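Local coordinates for protein chloride intracellular channel exc-4 (Caenorhabditis elegans, PDB 2YV9) that may insert into membranes to form chloride ion channels and is required to control the lumen size of the growing excretory canal, at residues A[139-142]-A[147-150]; A[131-136]-A[210-215]; A[79-84]-A[90-95]. One frame throughout, in Å; residues are numbered along the deposited sequence.

Contact 1: A[139-142]-A[147-150]; sequences EFDK and PSRV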
loop_
_atom_site.group_PDB
_atom_site.type_symbol
_atom_site.label_atom_id
_atom_site.label_comp_id
_atom_site.label_asym_id
_atom_site.label_seq_id
_atom_site.Cartn_x
_atom_site.Cartn_y
_atom_site.Cartn_z
ATOM N N GLU A 139 3.574 -7.428 26.521
ATOM C CA GLU A 139 4.401 -6.610 27.429
ATOM C C GLU A 139 4.159 -7.011 28.902
ATOM O O GLU A 139 5.076 -6.997 29.752
ATOM C CB GLU A 139 4.120 -5.123 27.234
ATOM C CG GLU A 139 4.394 -4.616 25.826
ATOM C CD GLU A 139 5.875 -4.361 25.480
ATOM O OE1 GLU A 139 6.785 -4.615 26.311
ATOM O OE2 GLU A 139 6.113 -3.850 24.354
ATOM N N PHE A 140 2.931 -7.380 29.219
ATOM C CA PHE A 140 2.622 -7.786 30.589
ATOM C C PHE A 140 3.355 -9.069 30.949
ATOM O O PHE A 140 3.797 -9.272 32.110
ATOM C CB PHE A 140 1.111 -8.016 30.733
ATOM C CG PHE A 140 0.693 -8.296 32.118
ATOM C CD1 PHE A 140 0.794 -7.302 33.092
ATOM C CD2 PHE A 140 0.240 -9.546 32.489
ATOM C CE1 PHE A 140 0.415 -7.563 34.396
ATOM C CE2 PHE A 140 -0.143 -9.801 33.783
ATOM C CZ PHE A 140 -0.046 -8.815 34.738
ATOM N N ASP A 141 3.530 -9.927 29.952
ATOM C CA ASP A 141 4.092 -11.270 30.167
ATOM C C ASP A 141 5.620 -11.269 30.065
ATOM O O ASP A 141 6.251 -12.286 30.295
ATOM C CB ASP A 141 3.508 -12.280 29.186
ATOM C CG ASP A 141 2.051 -12.634 29.499
ATOM O OD1 ASP A 141 1.663 -12.477 30.679
ATOM O OD2 ASP A 141 1.341 -13.134 28.583
ATOM N N LYS A 142 6.197 -10.128 29.721
ATOM C CA LYS A 142 7.662 -9.979 29.614
ATOM C C LYS A 142 8.278 -10.306 30.982
ATOM O O LYS A 142 7.864 -9.770 32.004
ATOM C CB LYS A 142 8.013 -8.551 29.168
ATOM C CG LYS A 142 9.405 -8.340 28.624
ATOM C CD LYS A 142 9.559 -6.912 28.076
ATOM C CE LYS A 142 11.034 -6.531 27.848
ATOM N NZ LYS A 142 11.533 -6.739 26.459
ATOM N N PRO A 147 3.200 -17.705 30.753
ATOM C CA PRO A 147 2.365 -16.528 30.473
ATOM C C PRO A 147 1.167 -16.489 31.405
ATOM O O PRO A 147 0.723 -17.508 31.936
ATOM C CB PRO A 147 1.902 -16.748 29.019
ATOM C CG PRO A 147 2.085 -18.187 28.762
ATOM C CD PRO A 147 3.260 -18.625 29.603
ATOM N N SER A 148 0.632 -15.293 31.571
ATOM C CA SER A 148 -0.575 -15.114 32.353
ATOM C C SER A 148 -1.777 -15.729 31.646
ATOM O O SER A 148 -1.822 -15.795 30.412
ATOM C CB SER A 148 -0.841 -13.655 32.507
ATOM O OG SER A 148 -0.773 -13.006 31.223
ATOM N N ARG A 149 -2.747 -16.149 32.443
ATOM C CA ARG A 149 -4.029 -16.542 31.891
ATOM C C ARG A 149 -4.821 -15.287 31.668
ATOM O O ARG A 149 -4.764 -14.346 32.463
ATOM C CB ARG A 149 -4.770 -17.419 32.884
ATOM C CG ARG A 149 -4.112 -18.762 33.142
ATOM C CD ARG A 149 -5.058 -19.707 33.923
ATOM N NE ARG A 149 -5.498 -19.097 35.178
ATOM C CZ ARG A 149 -6.546 -19.499 35.898
ATOM N NH1 ARG A 149 -7.288 -20.543 35.523
ATOM N NH2 ARG A 149 -6.853 -18.853 37.015
ATOM N N VAL A 150 -5.646 -15.256 30.612
ATOM C CA VAL A 150 -6.464 -14.058 30.390
ATOM C C VAL A 150 -7.379 -13.742 31.601
ATOM O O VAL A 150 -7.566 -12.566 31.942
ATOM C CB VAL A 150 -7.315 -14.275 29.137
ATOM C CG1 VAL A 150 -8.469 -13.226 29.029
ATOM C CG2 VAL A 150 -6.417 -14.297 27.892
#
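Asp141 and Pro147 have their CA atoms 5.5 Å apart where the chain leaves helix 117-140 and turns back towards helix 155-178. This closes a short surface loop between two helices of the all-helical C-terminal domain of the GST fold. The carboxylate of Asp141 carries the contact. Its OD1 takes two bonds from Ser148: the backbone N donates over 3.1 Å at 163°, coming from above the carboxylate plane, while OG donates over 2.6 Å to the syn lone pair. One oxygen thus grips both the main chain and the side chain of the same serine. A chi1 of 50° sets Ser148 OG between its own backbone N and carbonyl carbon, where it reaches Asp141 OD1. The second oxygen, OD2, faces the salt-bridge partner Lys137, one helical turn back. Lys137 NZ also bonds Ser148 O, and its ammonium charge probably keeps the carboxylate ionised. Pro147 passes the acid at a slant and touches it with CB, 3.7 Å from Asp141 OD2. Phe140, whose ring swings out with CG opposite the backbone N (chi1 -174°), packs on Leu153, Pro154 and Ile157 and makes a cation-pi contact with Lys144. It presents its ring edge to the serine hydroxyl: Ser148 OG lies close to the plane of the ring, 3.8 Å from Phe140 CD2.

Contact 2: A[131-136]-A[210-215]; sequences KLFLRA and LGFDIP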
loop_
_atom_site.group_PDB
_atom_site.type_symbol
_atom_site.label_atom_id
_atom_site.label_comp_id
_atom_site.label_asym_id
_atom_site.label_seq_id
_atom_site.Cartn_x
_atom_site.Cartn_y
_atom_site.Cartn_z
ATOM N N LYS A 131 -4.971 -5.787 18.131
ATOM C CA LYS A 131 -3.553 -5.328 18.169
ATOM C C LYS A 131 -3.219 -4.745 19.545
ATOM O O LYS A 131 -2.110 -4.982 20.118
ATOM C CB LYS A 131 -3.342 -4.301 17.071
ATOM C CG LYS A 131 -3.280 -4.958 15.662
ATOM C CD LYS A 131 -2.894 -3.930 14.604
ATOM C CE LYS A 131 -4.017 -2.940 14.327
ATOM N NZ LYS A 131 -3.622 -1.938 13.253
ATOM N N LEU A 132 -4.138 -3.937 20.093
ATOM C CA LEU A 132 -3.925 -3.397 21.458
ATOM C C LEU A 132 -3.735 -4.510 22.487
ATOM O O LEU A 132 -2.814 -4.442 23.339
ATOM C CB LEU A 132 -5.046 -2.482 21.905
ATOM C CG LEU A 132 -5.106 -1.209 21.051
ATOM C CD1 LEU A 132 -6.433 -0.430 21.285
ATOM C CD2 LEU A 132 -3.911 -0.302 21.336
ATOM N N PHE A 133 -4.565 -5.538 22.433
ATOM C CA PHE A 133 -4.508 -6.618 23.407
ATOM C C PHE A 133 -3.214 -7.436 23.211
ATOM O O PHE A 133 -2.497 -7.796 24.171
ATOM C CB PHE A 133 -5.700 -7.565 23.281
ATOM C CG PHE A 133 -5.688 -8.672 24.288
ATOM C CD1 PHE A 133 -5.483 -8.409 25.630
ATOM C CD2 PHE A 133 -5.857 -10.014 23.906
ATOM C CE1 PHE A 133 -5.446 -9.451 26.556
ATOM C CE2 PHE A 133 -5.806 -11.034 24.810
ATOM C CZ PHE A 133 -5.594 -10.773 26.133
ATOM N N LEU A 134 -2.884 -7.683 21.946
ATOM C CA LEU A 134 -1.644 -8.408 21.624
ATOM C C LEU A 134 -0.475 -7.684 22.251
ATOM O O LEU A 134 0.349 -8.291 22.957
ATOM C CB LEU A 134 -1.503 -8.585 20.129
ATOM C CG LEU A 134 -0.167 -9.098 19.618
ATOM C CD1 LEU A 134 0.089 -10.541 20.051
ATOM C CD2 LEU A 134 -0.170 -8.895 18.096
ATOM N N ARG A 135 -0.366 -6.392 21.994
ATOM C CA ARG A 135 0.760 -5.642 22.528
ATOM C C ARG A 135 0.693 -5.580 24.080
ATOM O O ARG A 135 1.715 -5.782 24.771
ATOM C CB ARG A 135 0.786 -4.240 21.941
ATOM C CG ARG A 135 1.811 -3.292 22.580
ATOM C CD ARG A 135 3.231 -3.756 22.221
ATOM N NE ARG A 135 4.294 -2.824 22.611
ATOM C CZ ARG A 135 4.545 -1.673 21.992
ATOM N NH1 ARG A 135 3.782 -1.244 21.012
ATOM N NH2 ARG A 135 5.547 -0.900 22.408
ATOM N N ALA A 136 -0.492 -5.324 24.652
ATOM C CA ALA A 136 -0.590 -5.190 26.124
ATOM C C ALA A 136 -0.235 -6.509 26.811
ATOM O O ALA A 136 0.495 -6.514 27.812
ATOM C CB ALA A 136 -1.994 -4.781 26.506
ATOM N N LEU A 210 -1.996 -15.872 22.983
ATOM C CA LEU A 210 -2.655 -14.971 23.897
ATOM C C LEU A 210 -3.619 -15.620 24.868
ATOM O O LEU A 210 -4.116 -14.951 25.767
ATOM C CB LEU A 210 -3.371 -13.875 23.120
ATOM C CG LEU A 210 -2.572 -12.940 22.204
ATOM C CD1 LEU A 210 -3.377 -11.886 21.524
ATOM C CD2 LEU A 210 -1.441 -12.251 22.957
ATOM N N GLY A 211 -3.927 -16.891 24.684
ATOM C CA GLY A 211 -4.652 -17.622 25.733
ATOM C C GLY A 211 -6.173 -17.525 25.648
ATOM O O GLY A 211 -6.850 -17.562 26.659
ATOM N N PHE A 212 -6.721 -17.495 24.423
ATOM C CA PHE A 212 -8.156 -17.376 24.260
ATOM C C PHE A 212 -8.568 -17.863 22.870
ATOM O O PHE A 212 -7.771 -17.875 21.942
ATOM C CB PHE A 212 -8.623 -15.933 24.525
ATOM C CG PHE A 212 -8.342 -14.965 23.394
ATOM C CD1 PHE A 212 -9.281 -14.756 22.383
ATOM C CD2 PHE A 212 -7.153 -14.246 23.343
ATOM C CE1 PHE A 212 -9.055 -13.882 21.340
ATOM C CE2 PHE A 212 -6.901 -13.366 22.296
ATOM C CZ PHE A 212 -7.860 -13.153 21.307
ATOM N N ASP A 213 -9.831 -18.289 22.770
ATOM C CA ASP A 213 -10.438 -18.632 21.487
ATOM C C ASP A 213 -11.544 -17.606 21.232
ATOM O O ASP A 213 -11.950 -16.837 22.128
ATOM C CB ASP A 213 -11.054 -20.029 21.543
ATOM C CG ASP A 213 -11.173 -20.694 20.170
ATOM O OD1 ASP A 213 -10.833 -20.091 19.138
ATOM O OD2 ASP A 213 -11.556 -21.883 20.154
ATOM N N ILE A 214 -11.996 -17.589 19.986
ATOM C CA ILE A 214 -13.083 -16.701 19.584
ATOM C C ILE A 214 -14.295 -17.311 20.303
ATOM O O ILE A 214 -14.484 -18.514 20.212
ATOM C CB ILE A 214 -13.241 -16.703 18.050
ATOM C CG1 ILE A 214 -12.095 -15.970 17.340
ATOM C CG2 ILE A 214 -14.618 -16.106 17.640
ATOM C CD1 ILE A 214 -12.111 -16.141 15.872
ATOM N N PRO A 215 -15.056 -16.520 21.105
ATOM C CA PRO A 215 -16.051 -17.171 21.961
ATOM C C PRO A 215 -16.988 -18.134 21.249
ATOM O O PRO A 215 -17.524 -17.810 20.176
ATOM C CB PRO A 215 -16.793 -16.001 22.579
ATOM C CG PRO A 215 -15.747 -14.885 22.647
ATOM C CD PRO A 215 -14.934 -15.081 21.394
#
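Phe133 and Phe212 meet obliquely, their planes at 57° and their centroids 5.8 Å apart. The Phe212 atom CE2 comes in at the edge of the Phe133 ring, near its plane, 3.6 Å from Phe133 CE2. The two side chains run past each other in opposite senses, as do Phe133 and Leu210; Leu210 CD1 lies 3.9 Å from Phe133 CD2. Leu134 crosses Leu210 at about a right angle, the methyls Leu134 CD1 and Leu210 CD2 being 3.7 Å apart. Leu210, with CG turned opposite its carbonyl carbon (chi1 -60°), reaches both helix residues: CD1 lies by Phe133 and by the CA of Leu134, CD2 against the Leu134 methyl. With an alanine in place of Leu210, a gap is likely to open beside Phe133 and Leu134, and the Phe133 ring would lose one of its neighbours. Just past helix 190-210, Gly211 takes a positive phi of 88°, a backbone shape in which a side chain would collide with the carbonyl O of Leu210, and the chain then brings Phe212 in against helix 117-140. Tyr161 of helix 155-178 meets Phe212 edge-to-face. This is core packing of the C-terminal helical domain of the GST fold. All four touching residues are buried and apolar, so the join depends on shape and exclusion of water.

Contact 3: A[79-84]-A[90-95]; sequences PPIMIE and TYTDNR. With CA (calcium ion), chain C.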
loop_
_atom_site.group_PDB
_atom_site.type_symbol
_atom_site.label_atom_id
_atom_site.label_comp_id
_atom_site.label_asym_id
_atom_site.label_seq_id
_atom_site.Cartn_x
_atom_site.Cartn_y
_atom_site.Cartn_z
ATOM N N PRO A 79 5.571 -5.979 -0.877
ATOM C CA PRO A 79 4.396 -6.725 -1.236
ATOM C C PRO A 79 3.235 -6.240 -0.415
ATOM O O PRO A 79 3.429 -5.724 0.681
ATOM C CB PRO A 79 4.744 -8.173 -0.891
ATOM C CG PRO A 79 6.210 -8.215 -0.802
ATOM C CD PRO A 79 6.608 -6.870 -0.335
ATOM N N PRO A 80 2.013 -6.376 -0.961
ATOM C CA PRO A 80 1.703 -6.930 -2.274
ATOM C C PRO A 80 2.059 -6.007 -3.435
ATOM O O PRO A 80 1.926 -4.769 -3.362
ATOM C CB PRO A 80 0.185 -7.069 -2.237
ATOM C CG PRO A 80 -0.249 -5.994 -1.283
ATOM C CD PRO A 80 0.801 -5.876 -0.270
ATOM N N ILE A 81 2.527 -6.640 -4.512
ATOM C CA ILE A 81 2.837 -5.972 -5.761
ATOM C C ILE A 81 2.227 -6.868 -6.867
ATOM O O ILE A 81 2.376 -8.086 -6.832
ATOM C CB ILE A 81 4.382 -5.849 -6.022
ATOM C CG1 ILE A 81 4.960 -4.824 -5.069
ATOM C CG2 ILE A 81 4.655 -5.361 -7.402
ATOM C CD1 ILE A 81 6.472 -4.941 -4.965
ATOM N N MET A 82 1.579 -6.261 -7.857
ATOM C CA MET A 82 0.939 -6.982 -8.946
ATOM C C MET A 82 1.510 -6.523 -10.270
ATOM O O MET A 82 1.662 -5.275 -10.497
ATOM C CB MET A 82 -0.582 -6.827 -8.908
ATOM C CG MET A 82 -1.302 -7.798 -9.848
ATOM S SD MET A 82 -3.089 -7.750 -9.590
ATOM C CE MET A 82 -3.582 -6.168 -10.200
ATOM N N ILE A 83 1.881 -7.516 -11.118
ATOM C CA ILE A 83 2.487 -7.261 -12.409
ATOM C C ILE A 83 1.571 -7.702 -13.515
ATOM O O ILE A 83 0.973 -8.803 -13.426
ATOM C CB ILE A 83 3.824 -8.029 -12.626
ATOM C CG1 ILE A 83 4.735 -7.874 -11.417
ATOM C CG2 ILE A 83 4.515 -7.481 -13.846
ATOM C CD1 ILE A 83 4.974 -6.540 -11.090
ATOM N N GLU A 84 1.404 -6.829 -14.500
ATOM C CA GLU A 84 0.637 -7.213 -15.734
ATOM C C GLU A 84 1.563 -6.964 -16.914
ATOM O O GLU A 84 1.526 -5.947 -17.591
ATOM C CB GLU A 84 -0.659 -6.446 -15.851
ATOM C CG GLU A 84 -1.628 -6.984 -16.911
ATOM C CD GLU A 84 -3.032 -6.401 -16.739
ATOM O OE1 GLU A 84 -3.258 -5.532 -15.849
ATOM O OE2 GLU A 84 -3.925 -6.780 -17.528
ATOM N N THR A 90 3.065 -2.321 -13.795
ATOM C CA THR A 90 3.435 -2.778 -12.476
ATOM C C THR A 90 2.625 -1.975 -11.463
ATOM O O THR A 90 2.697 -0.756 -11.441
ATOM C CB THR A 90 4.921 -2.569 -12.210
ATOM O OG1 THR A 90 5.658 -3.333 -13.175
ATOM C CG2 THR A 90 5.292 -3.023 -10.823
ATOM N N TYR A 91 1.808 -2.652 -10.669
ATOM C CA TYR A 91 0.993 -1.994 -9.650
ATOM C C TYR A 91 1.629 -2.234 -8.288
ATOM O O TYR A 91 1.486 -3.322 -7.699
ATOM C CB TYR A 91 -0.432 -2.557 -9.667
ATOM C CG TYR A 91 -1.054 -2.709 -11.054
ATOM C CD1 TYR A 91 -1.633 -1.630 -11.693
ATOM C CD2 TYR A 91 -1.053 -3.930 -11.705
ATOM C CE1 TYR A 91 -2.244 -1.762 -12.963
ATOM C CE2 TYR A 91 -1.676 -4.093 -12.980
ATOM C CZ TYR A 91 -2.258 -2.989 -13.603
ATOM O OH TYR A 91 -2.836 -3.093 -14.880
ATOM N N THR A 92 2.337 -1.230 -7.770
ATOM C CA THR A 92 3.053 -1.396 -6.507
ATOM C C THR A 92 2.263 -0.843 -5.320
ATOM O O THR A 92 2.526 -1.235 -4.194
ATOM C CB THR A 92 4.459 -0.748 -6.545
ATOM O OG1 THR A 92 4.325 0.661 -6.745
ATOM C CG2 THR A 92 5.277 -1.366 -7.680
ATOM N N ASP A 93 1.266 0.010 -5.571
ATOM C CA ASP A 93 0.526 0.717 -4.548
ATOM C C ASP A 93 -0.816 0.038 -4.406
ATOM O O ASP A 93 -1.432 -0.338 -5.426
ATOM C CB ASP A 93 0.319 2.184 -4.924
ATOM C CG ASP A 93 -0.358 2.997 -3.826
ATOM O OD1 ASP A 93 -1.570 2.802 -3.595
ATOM O OD2 ASP A 93 0.310 3.857 -3.181
ATOM N N ASN A 94 -1.265 -0.147 -3.174
ATOM C CA ASN A 94 -2.520 -0.912 -2.939
ATOM C C ASN A 94 -3.717 -0.270 -3.625
ATOM O O ASN A 94 -4.693 -0.983 -4.025
ATOM C CB ASN A 94 -2.750 -1.160 -1.428
ATOM C CG ASN A 94 -1.763 -2.179 -0.842
ATOM O OD1 ASN A 94 -0.873 -2.666 -1.548
ATOM N ND2 ASN A 94 -1.966 -2.558 0.410
ATOM N N ARG A 95 -3.698 1.053 -3.788
ATOM C CA ARG A 95 -4.794 1.724 -4.531
ATOM C C ARG A 95 -4.815 1.221 -6.008
ATOM O O ARG A 95 -5.882 0.977 -6.585
ATOM C CB ARG A 95 -4.622 3.266 -4.511
ATOM C CG ARG A 95 -4.802 3.852 -3.124
ATOM C CD ARG A 95 -4.335 5.309 -3.054
ATOM N NE ARG A 95 -2.873 5.417 -3.166
ATOM C CZ ARG A 95 -2.219 6.539 -3.434
ATOM N NH1 ARG A 95 -2.844 7.708 -3.511
ATOM N NH2 ARG A 95 -0.887 6.524 -3.509
HETATM CA CA CA C . 2.159 -2.522 -1.966
HETATM O O HOH W 1 2.578 -2.633 0.681
#
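Tyr91 meets Glu84 because its chi1 of -45° lays the ring across the neighbouring strand, while Glu84 reaches out with CG opposite its backbone N (chi1 -168°) and an extended chain. The phenol OH donates to Glu84 OE1 over 2.7 Å; OE1 sits at the edge of the ring, and the hydroxyl meets it from the anti side, somewhat out of the carboxylate plane, which stands 50° from the ring. OE2 pairs with Arg100. Met82, bent at chi3, puts CE 3.7 Å from Tyr91 CD2. Met82 and Tyr91 form the antiparallel hydrogen-bonded pair of the hairpin: Met82 N to Tyr91 O is 2.9 Å, and Tyr91 N approaches Met82 O nearly in line with the carbonyl. On the other face Ile83 CD1 touches Thr90 CG2 at 3.5 Å. Pro80 follows a cis peptide bond, the cis-proline of the thioredoxin fold. Its O (2.7 Å) and Thr92 O (2.6 Å) bind the calcium ion, with Gln78 O and a water that also donates to Pro79 O. Asp93 N-caps the next helix, accepting from Arg95 N at OD1, and Arg95 grips its carboxylate side-on with NE and NH2. Strand 81-84 lies between strand 19-25 and the outermost strand 89-91; Ile81 and Ile83 pack on helix 68-74, Met82 and Tyr91 on helix 94-107, and Asp93 and Asn94 bond reciprocally to Asn94 and Asp93 of the second subunit.

From the N terminus, contact 3 comes first: it closes the hairpin of strands 81-84 and 89-91 in the thioredoxin-like domain and leads into helix 94-107. The chain then enters the helical domain along helix 117-140, which serves both other contacts. Contact 2 closes a long loop from this helix to the end of helix 190-210, and the short loop of contact 1 is nested inside it. The two touch through Val150, whose CG2 lies 3.2 Å from Leu210 O. Contact 3 is in series with both, its centre about 31 Å from that of contact 2 across the middle of the chain; contacts 2 and 3 both touch the second subunit, as does Glu139 at the edge of contact 1.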